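Local coordinates for bifunctional thiamine biosynthesis protein ThiDN (Methanocaldococcus jannaschii DSM 2661, PDB 2PHP) that probably makes the pyrimidine diphosphate precursor of thiamine and, through the C-terminal ThiN domain found here, condenses it with a thiazole phosphate to give thiamine monophosphate, at residues Leu15-Ala18 with Ile19-Leu22. Sequence-based numbering, arbitrary orientation.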
# COMPACT_ATOMS: atom_id res chain seq x y z
N LEU B 15 -6.63 -7.13 -17.01
CA LEU B 15 -5.69 -6.19 -16.40
C LEU B 15 -5.15 -6.73 -15.08
O LEU B 15 -3.95 -6.65 -14.80
CB LEU B 15 -6.37 -4.84 -16.17
CG LEU B 15 -6.43 -3.96 -17.43
CD1 LEU B 15 -7.43 -2.83 -17.26
CD2 LEU B 15 -5.03 -3.43 -17.69
N SER B 16 -6.05 -7.27 -14.25
CA SER B 16 -5.68 -7.82 -12.96
C SER B 16 -4.67 -8.96 -13.10
O SER B 16 -3.69 -9.02 -12.35
CB SER B 16 -6.92 -8.32 -12.23
OG SER B 16 -7.81 -7.25 -11.98
N TYR B 17 -4.90 -9.87 -14.05
CA TYR B 17 -3.97 -10.97 -14.22
C TYR B 17 -2.65 -10.46 -14.80
O TYR B 17 -1.59 -10.96 -14.45
CB TYR B 17 -4.55 -12.06 -15.14
CG TYR B 17 -3.65 -13.26 -15.24
CD1 TYR B 17 -3.35 -14.03 -14.11
CD2 TYR B 17 -3.05 -13.61 -16.44
CE1 TYR B 17 -2.47 -15.11 -14.18
CE2 TYR B 17 -2.18 -14.69 -16.53
CZ TYR B 17 -1.89 -15.43 -15.40
OH TYR B 17 -1.02 -16.49 -15.48
N ALA B 18 -2.73 -9.48 -15.69
CA ALA B 18 -1.52 -8.92 -16.28
C ALA B 18 -0.63 -8.35 -15.18
O ALA B 18 0.60 -8.50 -15.23
CB ALA B 18 -1.87 -7.81 -17.27
N ILE B 19 -1.24 -7.72 -14.18
CA ILE B 19 -0.51 -7.13 -13.06
C ILE B 19 0.09 -8.23 -12.17
O ILE B 19 1.22 -8.11 -11.68
CB ILE B 19 -1.43 -6.21 -12.19
CG1 ILE B 19 -1.96 -5.05 -13.03
CG2 ILE B 19 -0.66 -5.67 -11.00
CD1 ILE B 19 -0.89 -4.12 -13.55
N TYR B 20 -0.68 -9.29 -11.96
CA TYR B 20 -0.23 -10.42 -11.15
C TYR B 20 1.05 -10.98 -11.78
O TYR B 20 1.98 -11.39 -11.07
CB TYR B 20 -1.32 -11.48 -11.09
CG TYR B 20 -0.90 -12.80 -10.47
CD1 TYR B 20 -0.90 -12.99 -9.09
CD2 TYR B 20 -0.50 -13.87 -11.29
CE1 TYR B 20 -0.52 -14.22 -8.53
CE2 TYR B 20 -0.12 -15.09 -10.74
CZ TYR B 20 -0.13 -15.26 -9.37
OH TYR B 20 0.26 -16.48 -8.85
N LEU B 21 1.10 -11.00 -13.11
CA LEU B 21 2.27 -11.50 -13.82
C LEU B 21 3.43 -10.51 -13.70
O LEU B 21 4.59 -10.90 -13.55
CB LEU B 21 1.95 -11.73 -15.31
CG LEU B 21 1.01 -12.89 -15.66
CD1 LEU B 21 0.74 -12.92 -17.17
CD2 LEU B 21 1.63 -14.20 -15.21
N LEU B 22 3.10 -9.22 -13.77
CA LEU B 22 4.10 -8.18 -13.68
C LEU B 22 4.81 -8.22 -12.32
O LEU B 22 6.03 -8.08 -12.24
CB LEU B 22 3.45 -6.81 -13.88
CG LEU B 22 4.12 -5.82 -14.84
CD1 LEU B 22 5.61 -5.77 -14.58
CD2 LEU B 22 3.84 -6.22 -16.27
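The C-terminal turns of helix 8-22, the first helix of the ThiN domain, bring Y17 against Y20 and L21, its neighbours three and four residues on. Four i to i+4 backbone bonds, from the amides of I19, Y20, L21 and L22 to the carbonyls of L15, S16, Y17 and A18, fix the spacing; the one from L21 N to Y17 O is 3.0 Å long. Y17 has CG anti to its own amide nitrogen (chi1 -176°), which carries the ring along the helix surface to L21. There L21 CG sits over one face of the Y17 ring, offset toward the rim, in a CH-pi contact 4.1 Å from that ring's centroid. L21 CD1 reaches Y17 CE2 at 3.5 Å. Tyrosine offers a broad flat face, and leucine's branch point and methyls suit lying over it. Y20 approaches obliquely, its CD2 3.7 Å from Y17 CE1. The two ring planes differ by just 22° but are slid apart, with centroids 5.9 Å apart, so they barely overlap. Elsewhere on the helix, A18 and L22 pack on V171 of helix 167-185, where the small methyl of A18 suits close helix packing, and A18 and I19 also touch I37 of strand 37-40. With an alanine at Y17, L21 CG is likely to lose the ring face it lies over, and Y5 of the second subunit an aromatic partner. Y17 and L21 thus meet through dispersion and CH-pi contact, which need no polar partner, and Y5 of that subunit packs on both.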